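Local coordinates for putative lipoprotein (Bacteroides ovatus, PDB 3OQQ), which is of unknown function but is probably an extracellular lipoprotein, and carries bound calcium ions, at residues R47-N52 / V101-P106; F76-V81 / R97-T102; T89-E94 / T409-S414; A210-K215 / P297-E302; K240-S245 / R253-T258. All coordinates share one frame; numbering follows the deposited sequence.

Contact 1: R47-N52 / V101-P106; sequences RTLTLN and VTLALP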
# COMPACT_ATOMS: atom_id res chain seq x y z
N ARG A 47 -10.26 -5.87 -24.75
CA ARG A 47 -9.82 -6.55 -23.53
C ARG A 47 -10.52 -5.96 -22.31
O ARG A 47 -10.41 -4.76 -22.06
CB ARG A 47 -8.30 -6.48 -23.37
CG ARG A 47 -7.80 -7.27 -22.18
CD ARG A 47 -6.30 -7.38 -22.19
NE ARG A 47 -5.85 -8.35 -21.20
CZ ARG A 47 -4.58 -8.66 -20.98
NH1 ARG A 47 -3.62 -8.11 -21.71
NH2 ARG A 47 -4.27 -9.53 -20.04
N THR A 48 -11.21 -6.82 -21.53
CA THR A 48 -11.92 -6.46 -20.32
C THR A 48 -11.03 -6.79 -19.12
O THR A 48 -10.52 -7.91 -19.01
CB THR A 48 -13.32 -7.12 -20.27
OG1 THR A 48 -14.08 -6.61 -21.37
CG2 THR A 48 -14.08 -6.80 -18.99
N LEU A 49 -10.83 -5.80 -18.24
CA LEU A 49 -10.01 -5.92 -17.04
C LEU A 49 -10.71 -5.42 -15.82
O LEU A 49 -11.40 -4.41 -15.86
CB LEU A 49 -8.71 -5.10 -17.17
CG LEU A 49 -7.66 -5.53 -18.20
CD1 LEU A 49 -6.59 -4.47 -18.29
CD2 LEU A 49 -7.02 -6.84 -17.81
N THR A 50 -10.50 -6.11 -14.71
CA THR A 50 -10.99 -5.69 -13.41
C THR A 50 -9.86 -4.85 -12.81
O THR A 50 -8.68 -5.23 -12.87
CB THR A 50 -11.41 -6.90 -12.56
OG1 THR A 50 -12.54 -7.51 -13.20
CG2 THR A 50 -11.78 -6.51 -11.14
N LEU A 51 -10.21 -3.67 -12.30
CA LEU A 51 -9.23 -2.76 -11.73
C LEU A 51 -9.65 -2.30 -10.33
O LEU A 51 -10.84 -2.23 -10.02
CB LEU A 51 -9.03 -1.54 -12.66
CG LEU A 51 -8.68 -1.76 -14.15
CD1 LEU A 51 -8.72 -0.45 -14.91
CD2 LEU A 51 -7.31 -2.37 -14.33
N ASN A 52 -8.67 -2.01 -9.49
CA ASN A 52 -8.90 -1.46 -8.16
C ASN A 52 -8.68 0.04 -8.32
O ASN A 52 -7.54 0.50 -8.50
CB ASN A 52 -7.97 -2.13 -7.13
CG ASN A 52 -7.89 -1.47 -5.77
OD1 ASN A 52 -8.39 -0.38 -5.54
ND2 ASN A 52 -7.22 -2.12 -4.82
N VAL A 101 -13.33 -2.34 -17.06
CA VAL A 101 -13.10 -1.51 -18.24
C VAL A 101 -12.90 -2.43 -19.42
O VAL A 101 -12.33 -3.51 -19.27
CB VAL A 101 -11.90 -0.53 -18.03
CG1 VAL A 101 -10.55 -1.25 -18.02
CG2 VAL A 101 -11.91 0.60 -19.04
N THR A 102 -13.40 -2.03 -20.59
CA THR A 102 -13.20 -2.78 -21.82
C THR A 102 -12.36 -1.88 -22.71
O THR A 102 -12.81 -0.84 -23.16
CB THR A 102 -14.52 -3.24 -22.43
OG1 THR A 102 -15.10 -4.16 -21.51
CG2 THR A 102 -14.32 -3.95 -23.78
N LEU A 103 -11.09 -2.26 -22.86
CA LEU A 103 -10.16 -1.49 -23.67
C LEU A 103 -10.30 -1.87 -25.15
O LEU A 103 -10.63 -3.01 -25.49
CB LEU A 103 -8.72 -1.73 -23.19
CG LEU A 103 -8.39 -1.38 -21.73
CD1 LEU A 103 -6.99 -1.83 -21.40
CD2 LEU A 103 -8.58 0.12 -21.43
N ALA A 104 -10.03 -0.90 -26.02
CA ALA A 104 -10.02 -1.07 -27.47
C ALA A 104 -8.99 -0.12 -28.02
O ALA A 104 -8.83 1.00 -27.52
CB ALA A 104 -11.40 -0.79 -28.07
N LEU A 105 -8.25 -0.59 -29.01
CA LEU A 105 -7.19 0.17 -29.65
C LEU A 105 -7.72 1.06 -30.79
O LEU A 105 -8.22 0.54 -31.79
CB LEU A 105 -6.13 -0.80 -30.20
CG LEU A 105 -4.69 -0.65 -29.78
CD1 LEU A 105 -4.54 -0.51 -28.27
CD2 LEU A 105 -3.89 -1.82 -30.27
N PRO A 106 -7.53 2.42 -30.68
CA PRO A 106 -7.92 3.31 -31.79
C PRO A 106 -7.14 2.96 -33.06
O PRO A 106 -6.10 2.31 -32.97
CB PRO A 106 -7.55 4.70 -31.26
CG PRO A 106 -7.56 4.54 -29.78
CD PRO A 106 -6.95 3.20 -29.58
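Arg-47 with Leu-103, and Leu-49 with Val-101, face each other through flat peptide groups: the carbonyl of Leu-49 meets Val-101 N in its plane, whereas Leu-103 N is tilted from the carbonyl plane of Arg-47. Bonds from Arg-47 N to Leu-103 O and from Leu-49 N to Val-101 O complete two antiparallel hydrogen-bonded pairs. Between them sits the non-hydrogen-bonded pair Thr-48 and Thr-102, with CA atoms 4.2 Å apart. Thr-48 CA also points a C-H at Val-101 O, 3.2 Å away. Both threonines hold OG1 anti to the carbonyl carbon (chi1 -63° and -64°), and the two hydroxyls meet in a hydrogen bond of 2.7 Å between Thr-48 OG1 and Thr-102 OG1, in which either may donate. The other face of the strand pair is apolar. Leu-51 CD1 reaches Val-101 CG1 at 3.7 Å, and Leu-49 CD1 meets Leu-103 CD1 at 4.1 Å as the two side chains cross obliquely. Arg-47 starts on this face, but its extended chain leads away to Gln-165 and the carbonyl of Leu-42. Val-38 and Val-41 of strand 36-41 and Val-60 of strand 59-65 add to the leucine and valine layer. Chemically the pair is two-sided: an exposed hydroxyl link on the threonine face, which solvent can reach, and buried hydrocarbon on the other, with the backbone ladder between them.

Contact 2: F76-V81 / R97-T102; sequences FALSPV and RLASVT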
# COMPACT_ATOMS: atom_id res chain seq x y z
N PHE A 76 -12.02 6.04 -21.15
CA PHE A 76 -12.89 4.87 -21.05
C PHE A 76 -13.76 4.94 -19.82
O PHE A 76 -13.28 5.22 -18.72
CB PHE A 76 -12.07 3.57 -21.03
CG PHE A 76 -11.48 3.19 -22.36
CD1 PHE A 76 -12.21 2.46 -23.28
CD2 PHE A 76 -10.19 3.60 -22.70
CE1 PHE A 76 -11.66 2.12 -24.52
CE2 PHE A 76 -9.64 3.25 -23.93
CZ PHE A 76 -10.37 2.51 -24.83
N ALA A 77 -15.06 4.67 -19.99
CA ALA A 77 -16.02 4.64 -18.90
C ALA A 77 -15.83 3.37 -18.10
O ALA A 77 -15.44 2.34 -18.66
CB ALA A 77 -17.44 4.73 -19.45
N LEU A 78 -16.06 3.43 -16.78
CA LEU A 78 -15.96 2.26 -15.91
C LEU A 78 -17.34 1.63 -15.68
O LEU A 78 -18.35 2.34 -15.66
CB LEU A 78 -15.30 2.61 -14.56
CG LEU A 78 -13.79 2.90 -14.61
CD1 LEU A 78 -13.31 3.44 -13.29
CD2 LEU A 78 -13.00 1.67 -15.01
N SER A 79 -17.37 0.31 -15.53
CA SER A 79 -18.58 -0.47 -15.24
C SER A 79 -18.47 -1.09 -13.83
O SER A 79 -17.36 -1.43 -13.40
CB SER A 79 -18.80 -1.56 -16.29
OG SER A 79 -18.66 -1.09 -17.62
N PRO A 80 -19.59 -1.27 -13.09
CA PRO A 80 -19.49 -1.88 -11.75
C PRO A 80 -19.16 -3.37 -11.81
O PRO A 80 -19.55 -4.05 -12.75
CB PRO A 80 -20.89 -1.66 -11.14
CG PRO A 80 -21.61 -0.72 -12.07
CD PRO A 80 -21.00 -0.93 -13.41
N VAL A 81 -18.40 -3.86 -10.80
CA VAL A 81 -18.04 -5.28 -10.66
C VAL A 81 -18.85 -5.86 -9.49
O VAL A 81 -18.82 -5.29 -8.38
CB VAL A 81 -16.50 -5.49 -10.52
CG1 VAL A 81 -16.16 -6.79 -9.80
CG2 VAL A 81 -15.83 -5.47 -11.88
N ARG A 97 -12.61 1.04 -4.90
CA ARG A 97 -13.69 0.14 -5.31
C ARG A 97 -13.22 -0.72 -6.49
O ARG A 97 -12.23 -0.37 -7.15
CB ARG A 97 -14.95 0.94 -5.67
CG ARG A 97 -14.87 1.66 -7.02
CD ARG A 97 -16.15 2.37 -7.38
NE ARG A 97 -16.01 3.09 -8.65
CZ ARG A 97 -16.64 2.75 -9.77
NH1 ARG A 97 -17.48 1.71 -9.78
NH2 ARG A 97 -16.46 3.44 -10.88
N LEU A 98 -13.92 -1.82 -6.76
CA LEU A 98 -13.66 -2.67 -7.92
C LEU A 98 -14.45 -2.15 -9.09
O LEU A 98 -15.63 -1.79 -8.95
CB LEU A 98 -14.03 -4.14 -7.67
CG LEU A 98 -13.05 -4.99 -6.90
CD1 LEU A 98 -13.63 -6.37 -6.67
CD2 LEU A 98 -11.69 -5.05 -7.59
N ALA A 99 -13.82 -2.10 -10.26
CA ALA A 99 -14.50 -1.65 -11.47
C ALA A 99 -13.96 -2.41 -12.66
O ALA A 99 -12.92 -3.08 -12.55
CB ALA A 99 -14.33 -0.14 -11.66
N SER A 100 -14.69 -2.35 -13.76
CA SER A 100 -14.35 -3.05 -14.99
C SER A 100 -14.25 -2.06 -16.13
O SER A 100 -15.00 -1.06 -16.16
CB SER A 100 -15.39 -4.11 -15.30
OG SER A 100 -15.03 -4.85 -16.45
N VAL A 101 -13.33 -2.34 -17.06
CA VAL A 101 -13.10 -1.51 -18.24
C VAL A 101 -12.90 -2.43 -19.42
O VAL A 101 -12.33 -3.51 -19.27
CB VAL A 101 -11.90 -0.53 -18.03
CG1 VAL A 101 -10.55 -1.25 -18.02
CG2 VAL A 101 -11.91 0.60 -19.04
N THR A 102 -13.40 -2.03 -20.59
CA THR A 102 -13.20 -2.78 -21.82
C THR A 102 -12.36 -1.88 -22.71
O THR A 102 -12.81 -0.84 -23.16
CB THR A 102 -14.52 -3.24 -22.43
OG1 THR A 102 -15.10 -4.16 -21.51
CG2 THR A 102 -14.32 -3.95 -23.78
O HOH W 1 -15.03 0.51 -20.28
O HOH W 2 -18.89 1.98 -12.35
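Leu-78 and Val-101 lean against each other at a slant, Leu-78 CD2 lying 3.9 Å from Val-101 CB and almost as near to Ala-99 CB. Phe-76 brings its CB to within 3.6 Å of Val-101 CG2, and its ring atom CD1 approaches Thr-102 O at 3.4 Å. At the other end Val-81 lies over the Leu-98 and Ser-100 side of the strand: CG1 rests on Leu-98 CB and CD1, and CG2 comes within 3.7 Å of Ser-100 CB. Arg-97 sets CG between its backbone N and carbonyl carbon (chi1 75°) and then runs extended, with Ala-99 CB over one face of the guanidinium, toward its rim. Its NH2 comes within 4.0 Å of Leu-78 CB and CD1 and is hydrogen-bonded to the carbonyl of Cys-57. Ser-79 and Ser-100 form the one firm hydrogen-bonded pair, N to O 2.8 Å in both directions. Beyond it a water bridges Ala-77 O and Thr-102 N, 3.0 Å from that nitrogen. Another accepts from Arg-97 NH1. Strand 96-104 pairs with 46-54 along its other edge; here the geometry is that of an antiparallel pair held at the C-terminal end of strand 71-80 and parted further back, where water spans the gap.

Contact 3: T89-E94 / T409-S414; sequences TGFNFE and TKWVDS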
# COMPACT_ATOMS: atom_id res chain seq x y z
N THR A 89 -20.46 -6.89 4.22
CA THR A 89 -20.69 -6.33 2.89
C THR A 89 -21.14 -4.84 2.98
O THR A 89 -21.82 -4.34 2.07
CB THR A 89 -21.71 -7.19 2.13
N GLY A 90 -20.74 -4.16 4.06
CA GLY A 90 -21.05 -2.75 4.33
C GLY A 90 -19.84 -1.84 4.27
O GLY A 90 -18.72 -2.29 3.99
N PHE A 91 -20.04 -0.54 4.56
CA PHE A 91 -18.93 0.42 4.51
C PHE A 91 -17.84 0.09 5.53
O PHE A 91 -18.15 -0.20 6.68
CB PHE A 91 -19.43 1.86 4.72
CG PHE A 91 -18.35 2.91 4.88
CD1 PHE A 91 -17.65 3.38 3.77
CD2 PHE A 91 -18.10 3.50 6.12
CE1 PHE A 91 -16.72 4.42 3.90
CE2 PHE A 91 -17.18 4.55 6.24
CZ PHE A 91 -16.49 5.00 5.13
N ASN A 92 -16.57 0.18 5.12
CA ASN A 92 -15.47 -0.10 6.02
C ASN A 92 -14.25 0.80 5.71
O ASN A 92 -13.12 0.33 5.68
CB ASN A 92 -15.11 -1.61 6.00
CG ASN A 92 -14.19 -2.00 7.12
OD1 ASN A 92 -14.43 -1.69 8.30
ND2 ASN A 92 -13.09 -2.64 6.74
N PHE A 93 -14.49 2.10 5.53
CA PHE A 93 -13.51 3.17 5.28
C PHE A 93 -12.66 2.98 3.98
O PHE A 93 -11.60 3.58 3.87
CB PHE A 93 -12.57 3.37 6.51
CG PHE A 93 -13.36 3.68 7.77
CD1 PHE A 93 -13.83 4.96 8.01
CD2 PHE A 93 -13.66 2.66 8.69
CE1 PHE A 93 -14.61 5.23 9.15
CE2 PHE A 93 -14.41 2.94 9.82
CZ PHE A 93 -14.88 4.22 10.05
N GLU A 94 -13.17 2.24 3.00
CA GLU A 94 -12.48 2.03 1.71
C GLU A 94 -12.49 3.33 0.90
O GLU A 94 -13.55 3.96 0.80
CB GLU A 94 -13.21 0.95 0.86
CG GLU A 94 -13.30 -0.43 1.50
CD GLU A 94 -14.56 -0.71 2.29
OE1 GLU A 94 -15.34 0.24 2.58
OE2 GLU A 94 -14.74 -1.88 2.68
N THR A 409 -15.74 13.72 8.31
CA THR A 409 -16.90 13.17 9.05
C THR A 409 -18.12 13.04 8.15
O THR A 409 -18.90 12.10 8.33
CB THR A 409 -17.22 13.93 10.34
OG1 THR A 409 -17.72 15.21 9.98
CG2 THR A 409 -16.01 14.06 11.27
N LYS A 410 -18.25 13.93 7.14
CA LYS A 410 -19.36 13.85 6.16
C LYS A 410 -19.31 12.51 5.41
O LYS A 410 -20.34 11.88 5.24
CB LYS A 410 -19.32 15.03 5.18
CG LYS A 410 -19.90 16.31 5.75
CD LYS A 410 -19.69 17.48 4.79
CE LYS A 410 -20.20 18.78 5.36
NZ LYS A 410 -19.78 19.95 4.54
N TRP A 411 -18.12 12.09 5.00
CA TRP A 411 -17.88 10.82 4.34
C TRP A 411 -18.09 9.66 5.33
O TRP A 411 -18.79 8.69 5.00
CB TRP A 411 -16.46 10.80 3.79
CG TRP A 411 -16.03 9.50 3.16
CD1 TRP A 411 -16.37 9.04 1.92
CD2 TRP A 411 -15.04 8.60 3.67
NE1 TRP A 411 -15.71 7.87 1.66
CE2 TRP A 411 -14.88 7.58 2.71
CE3 TRP A 411 -14.25 8.58 4.84
CZ2 TRP A 411 -13.95 6.53 2.88
CZ3 TRP A 411 -13.32 7.55 4.99
CH2 TRP A 411 -13.19 6.54 4.02
N VAL A 412 -17.49 9.77 6.54
CA VAL A 412 -17.63 8.73 7.57
C VAL A 412 -19.12 8.50 7.87
O VAL A 412 -19.61 7.38 7.71
CB VAL A 412 -16.83 9.02 8.87
CG1 VAL A 412 -17.18 7.99 9.98
CG2 VAL A 412 -15.32 9.00 8.61
N ASP A 413 -19.82 9.56 8.29
CA ASP A 413 -21.20 9.48 8.77
C ASP A 413 -22.21 9.15 7.67
O ASP A 413 -23.25 8.60 7.99
CB ASP A 413 -21.57 10.75 9.55
CG ASP A 413 -20.77 10.79 10.86
OD1 ASP A 413 -20.82 9.79 11.61
OD2 ASP A 413 -20.09 11.80 11.11
N SER A 414 -21.88 9.42 6.39
CA SER A 414 -22.74 9.00 5.28
C SER A 414 -22.34 7.58 4.83
O SER A 414 -22.90 7.05 3.87
CB SER A 414 -22.65 9.97 4.12
OG SER A 414 -21.37 9.82 3.53
O HOH W 3 -15.50 6.27 -0.67
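Phe-91 and Trp-411 both carry CG anti to the backbone N (chi1 172° and 176°), on the side of the partner, and chi2 then turns the rings. They meet as a T-shaped stack: the edge of Phe-91 points at one face of the indole, with planes 87° and centroids of the six-membered rings 5.0 Å apart. Phe-91 CE1 makes the nearest approach, 3.6 Å from Trp-411 CZ2. Phe-93 adds its rim, with CD1 4.0 Å from Trp-411 CZ3 and CE1 against both methyls of Val-412. Phe-93 N lies over the centre of the Phe-91 ring. Around the indole edge, near its plane, stand two carbonyl oxygens, Phe-93 O at 3.4 Å from CH2 and Glu-94 O at 3.3 Å from CZ2. Trp-411 NE1 donates to a water at 2.8 Å, itself weakly bonded to Glu-94 O. Trp-422 and Trp-142 extend this aromatic cluster. The join between loop and helix 408-413 is thus mostly aromatic and aliphatic, its polar link made through a water that accepts the indole N-H.

Contact 4: A210-K215 / P297-E302; sequences ASLILK and PMLRAE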
# COMPACT_ATOMS: atom_id res chain seq x y z
N ALA A 210 14.97 -8.72 -0.16
CA ALA A 210 14.54 -7.71 0.81
C ALA A 210 15.63 -6.68 0.98
O ALA A 210 16.79 -7.06 1.15
CB ALA A 210 14.19 -8.37 2.14
N SER A 211 15.26 -5.38 0.91
CA SER A 211 16.18 -4.24 1.03
C SER A 211 15.68 -3.16 1.95
O SER A 211 14.48 -2.87 2.02
CB SER A 211 16.42 -3.59 -0.34
OG SER A 211 16.67 -4.53 -1.38
N LEU A 212 16.63 -2.56 2.67
CA LEU A 212 16.45 -1.37 3.50
C LEU A 212 17.14 -0.28 2.74
O LEU A 212 18.28 -0.48 2.31
CB LEU A 212 17.04 -1.56 4.89
CG LEU A 212 16.19 -2.42 5.83
CD1 LEU A 212 16.98 -2.78 7.09
CD2 LEU A 212 14.86 -1.71 6.14
N ILE A 213 16.43 0.81 2.48
CA ILE A 213 16.90 1.88 1.59
C ILE A 213 16.50 3.25 2.14
O ILE A 213 15.45 3.36 2.77
CB ILE A 213 16.23 1.68 0.15
CG1 ILE A 213 16.59 0.36 -0.54
CG2 ILE A 213 16.48 2.85 -0.83
CD1 ILE A 213 15.58 0.01 -1.66
N LEU A 214 17.30 4.29 1.84
CA LEU A 214 16.98 5.70 2.10
C LEU A 214 16.54 6.27 0.75
O LEU A 214 17.32 6.29 -0.20
CB LEU A 214 18.14 6.49 2.73
CG LEU A 214 18.50 6.09 4.18
CD1 LEU A 214 19.56 7.06 4.74
CD2 LEU A 214 17.23 6.08 5.10
N LYS A 215 15.24 6.60 0.65
CA LYS A 215 14.61 7.07 -0.58
C LYS A 215 14.67 8.61 -0.72
O LYS A 215 13.88 9.32 -0.11
CB LYS A 215 13.17 6.55 -0.66
CG LYS A 215 12.37 7.01 -1.88
CD LYS A 215 10.89 7.21 -1.48
CE LYS A 215 10.06 7.84 -2.58
NZ LYS A 215 8.65 8.04 -2.14
N PRO A 297 15.25 12.19 3.03
CA PRO A 297 15.01 10.89 2.38
C PRO A 297 14.19 9.96 3.30
O PRO A 297 14.35 9.99 4.53
CB PRO A 297 16.44 10.34 2.15
CG PRO A 297 17.33 11.60 2.08
CD PRO A 297 16.70 12.51 3.12
N MSE A 298 13.27 9.19 2.72
CA MSE A 298 12.40 8.35 3.51
C MSE A 298 13.01 6.99 3.77
O MSE A 298 13.64 6.44 2.88
CB MSE A 298 11.04 8.18 2.81
CG MSE A 298 10.19 9.45 2.87
SE MSE A 298 8.43 9.17 2.09
CE MSE A 298 8.02 11.08 1.76
N LEU A 299 12.83 6.45 4.99
CA LEU A 299 13.27 5.07 5.28
C LEU A 299 12.35 4.13 4.49
O LEU A 299 11.12 4.21 4.62
CB LEU A 299 13.26 4.75 6.80
CG LEU A 299 13.46 3.26 7.22
CD1 LEU A 299 14.83 2.70 6.74
CD2 LEU A 299 13.40 3.12 8.74
N ARG A 300 12.94 3.31 3.60
CA ARG A 300 12.20 2.44 2.70
C ARG A 300 12.51 0.97 2.92
O ARG A 300 13.69 0.60 2.94
CB ARG A 300 12.48 2.83 1.22
CG ARG A 300 12.17 1.72 0.17
CD ARG A 300 12.24 2.23 -1.26
NE ARG A 300 11.08 3.07 -1.58
CZ ARG A 300 10.72 3.44 -2.81
NH1 ARG A 300 11.44 3.07 -3.86
NH2 ARG A 300 9.63 4.17 -3.00
N ALA A 301 11.45 0.14 3.05
CA ALA A 301 11.58 -1.31 2.99
C ALA A 301 11.13 -1.72 1.58
O ALA A 301 10.09 -1.25 1.10
CB ALA A 301 10.74 -2.01 4.07
N GLU A 302 11.94 -2.52 0.89
CA GLU A 302 11.60 -2.96 -0.47
C GLU A 302 11.65 -4.48 -0.53
O GLU A 302 12.65 -5.08 -0.14
CB GLU A 302 12.51 -2.32 -1.52
CG GLU A 302 12.09 -2.69 -2.94
CD GLU A 302 13.02 -2.20 -4.02
OE1 GLU A 302 12.87 -1.04 -4.46
OE2 GLU A 302 13.92 -2.98 -4.42
O HOH W 4 14.48 -5.48 -2.34
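An antiparallel strand pair, 210-215 against 297-302, runs through five successive bridges from Ser-211 with Glu-302 to Lys-215 with Met-298, a selenomethionine. Six backbone hydrogen bonds tie the pairs Ser-211 with Glu-302, Ile-213 with Arg-300 and Lys-215 with Met-298; that from Lys-215 N to Met-298 O, 2.7 Å, is almost straight at 178°. On the face of these pairs the long side chains overlap. Ile-213 lies beside Arg-300, pointing the same way, and its CD1 touches Arg-300 CD at 4.0 Å and Glu-302 CB at 3.9 Å. Lys-215 lays its aliphatic chain over one face of the Arg-300 guanidinium, CG above the centre and CD 3.6 Å from NH2. Lys-215 NZ consequently comes within 4.1 Å of Arg-300 NH2, a repulsion probably eased by Asp-181, which forms a salt bridge with Arg-300 NE and a long, weak ion pair with the lysine. A bend at chi3 (-74°) turns Arg-300 NE out of the extended line. At the far end a water joins Ser-211 OG, at 2.6 Å, to Glu-302 O. The opposite face is apolar and mostly buried, Leu-214 CB meeting the partly exposed Pro-297 at CB, 4.2 Å away. Here Leu-212 packs on Ala-255 and Leu-257 of strand 253-263, and Ala-301 on Leu-257, while strand 205-215 lies between 221-230 and 298-307, and the latter pairs with 173-184.

Contact 5: K240-S245 / R253-T258; sequences KNWNWS and RFAILT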
# COMPACT_ATOMS: atom_id res chain seq x y z
N LYS A 240 21.84 -1.66 11.84
CA LYS A 240 21.63 -1.11 13.17
C LYS A 240 22.63 0.02 13.50
O LYS A 240 22.81 0.37 14.67
CB LYS A 240 21.70 -2.23 14.21
CG LYS A 240 20.54 -3.22 14.05
CD LYS A 240 20.68 -4.40 15.01
CE LYS A 240 19.55 -4.46 15.99
NZ LYS A 240 19.42 -5.83 16.57
N ASN A 241 23.22 0.64 12.46
CA ASN A 241 24.20 1.68 12.71
C ASN A 241 24.20 2.73 11.60
O ASN A 241 25.27 3.19 11.19
CB ASN A 241 25.59 1.02 12.86
CG ASN A 241 26.65 1.89 13.47
OD1 ASN A 241 26.41 2.57 14.46
ND2 ASN A 241 27.87 1.85 12.92
N TRP A 242 23.01 3.15 11.14
CA TRP A 242 22.94 4.10 10.05
C TRP A 242 22.50 5.48 10.52
O TRP A 242 21.91 5.66 11.59
CB TRP A 242 22.00 3.60 8.93
CG TRP A 242 20.54 3.52 9.31
CD1 TRP A 242 19.90 2.44 9.85
CD2 TRP A 242 19.54 4.55 9.15
NE1 TRP A 242 18.57 2.75 10.07
CE2 TRP A 242 18.32 4.02 9.62
CE3 TRP A 242 19.56 5.86 8.63
CZ2 TRP A 242 17.13 4.77 9.62
CZ3 TRP A 242 18.39 6.60 8.63
CH2 TRP A 242 17.20 6.07 9.15
N ASN A 243 22.80 6.47 9.68
CA ASN A 243 22.42 7.86 9.88
C ASN A 243 22.16 8.47 8.54
O ASN A 243 22.69 8.00 7.53
CB ASN A 243 23.51 8.64 10.63
CG ASN A 243 23.57 8.38 12.11
OD1 ASN A 243 24.40 7.61 12.58
ND2 ASN A 243 22.66 8.96 12.88
N TRP A 244 21.28 9.49 8.52
CA TRP A 244 21.07 10.28 7.31
C TRP A 244 22.34 11.08 7.09
O TRP A 244 23.07 11.32 8.06
CB TRP A 244 19.87 11.23 7.49
CG TRP A 244 18.52 10.61 7.24
CD1 TRP A 244 17.96 10.31 6.04
CD2 TRP A 244 17.54 10.27 8.24
NE1 TRP A 244 16.70 9.78 6.21
CE2 TRP A 244 16.40 9.78 7.55
CE3 TRP A 244 17.49 10.38 9.64
CZ2 TRP A 244 15.25 9.33 8.23
CZ3 TRP A 244 16.34 9.96 10.31
CH2 TRP A 244 15.24 9.45 9.61
N SER A 245 22.64 11.47 5.85
CA SER A 245 23.75 12.38 5.59
C SER A 245 23.42 13.69 6.32
O SER A 245 22.25 14.06 6.34
CB SER A 245 23.91 12.64 4.10
OG SER A 245 24.32 11.48 3.41
N ARG A 253 21.04 5.08 14.12
CA ARG A 253 19.65 4.67 14.03
C ARG A 253 19.63 3.23 13.56
O ARG A 253 20.70 2.69 13.24
CB ARG A 253 18.87 5.62 13.09
CG ARG A 253 19.11 7.11 13.45
CD ARG A 253 18.33 8.00 12.51
NE ARG A 253 18.63 9.43 12.67
CZ ARG A 253 18.03 10.24 13.53
NH1 ARG A 253 17.17 9.75 14.42
NH2 ARG A 253 18.32 11.53 13.55
N PHE A 254 18.45 2.56 13.61
CA PHE A 254 18.38 1.17 13.17
C PHE A 254 17.11 0.87 12.38
O PHE A 254 16.08 1.52 12.56
CB PHE A 254 18.52 0.20 14.35
CG PHE A 254 17.31 -0.02 15.22
CD1 PHE A 254 16.98 0.89 16.23
CD2 PHE A 254 16.54 -1.18 15.10
CE1 PHE A 254 15.89 0.66 17.08
CE2 PHE A 254 15.45 -1.40 15.94
CZ PHE A 254 15.13 -0.48 16.91
N ALA A 255 17.20 -0.14 11.51
CA ALA A 255 16.03 -0.61 10.75
C ALA A 255 16.19 -2.10 10.58
O ALA A 255 17.31 -2.57 10.39
CB ALA A 255 15.93 0.10 9.41
N ILE A 256 15.10 -2.86 10.76
CA ILE A 256 15.11 -4.33 10.62
C ILE A 256 13.92 -4.71 9.74
O ILE A 256 12.77 -4.47 10.12
CB ILE A 256 15.08 -5.10 11.97
CG1 ILE A 256 16.14 -4.61 12.98
CG2 ILE A 256 15.18 -6.62 11.72
CD1 ILE A 256 15.87 -5.03 14.45
N LEU A 257 14.20 -5.34 8.59
CA LEU A 257 13.15 -5.78 7.67
C LEU A 257 13.09 -7.30 7.68
O LEU A 257 14.06 -7.97 7.36
CB LEU A 257 13.40 -5.24 6.25
CG LEU A 257 12.54 -5.78 5.11
CD1 LEU A 257 11.05 -5.48 5.34
CD2 LEU A 257 13.02 -5.22 3.83
N THR A 258 11.94 -7.84 8.11
CA THR A 258 11.72 -9.27 8.17
C THR A 258 10.65 -9.63 7.17
O THR A 258 9.59 -9.00 7.12
CB THR A 258 11.38 -9.72 9.60
OG1 THR A 258 12.39 -9.25 10.49
CG2 THR A 258 11.28 -11.26 9.73
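Arg-253 runs across two tryptophans of the facing segment, Trp-242 and Trp-244. Its CB sits over the six-membered ring of Trp-242 in a CH-pi contact, 4.0 Å from the centroid and 17° off the normal. CG lies 3.7 Å from Trp-242 O and 4.0 Å from Asn-243 ND2, both on the same side of it. CD then reaches Trp-244 CZ3 at 3.6 Å, with Trp-242 CH2 also near. NE comes within 3.3 Å of Trp-244 CZ3 and is salt-bridged to Asp-247. CZ lies at the edge of the Trp-244 ring, whose CZ3 abuts one face of the guanidinium with the planes 61° apart. At the tip, NH2 is salt-bridged to Asp-279 and NH1 bonds the carbonyls of Ser-276 and Met-278, so the buried charge is well met. Trp-242 CG stands between its backbone N and carbonyl carbon (chi1 67°), and NE1 approaches Phe-254 C at 3.3 Å with Ala-255 N at the ring edge; Trp-242 CZ3 covers the centre of Trp-244. Arg-253 N donates to Trp-242 O at 2.7 Å and Trp-242 N to Arg-253 O. Asn-241 and Trp-242 together face Arg-253, a classic beta bulge, set near the loop end of the hairpin of strands 234-242 and 253-263.

Contacts 1 and 2 share strand 96-104 and brace its two edges, the first with a full backbone ladder over buried leucines, the second nearer the surface with a single firm bridge patched by water. Contact 4, the most buried, has the longest run of backbone bonds, and contact 5 rests on it: Trp-244 NE1 of contact 5 probably bonds Pro-297 O, and Leu-257 packs on Ala-301, joining two sheets. Contacts 4 and 5 both hold an arginine with carboxylate partners, buried only in contact 5, whereas contact 3 is aromatic, without direct hydrogen bonds, and ties a loop to a distant helix. Contacts 1 and 2 lie across the chain's centre from 4 and 5.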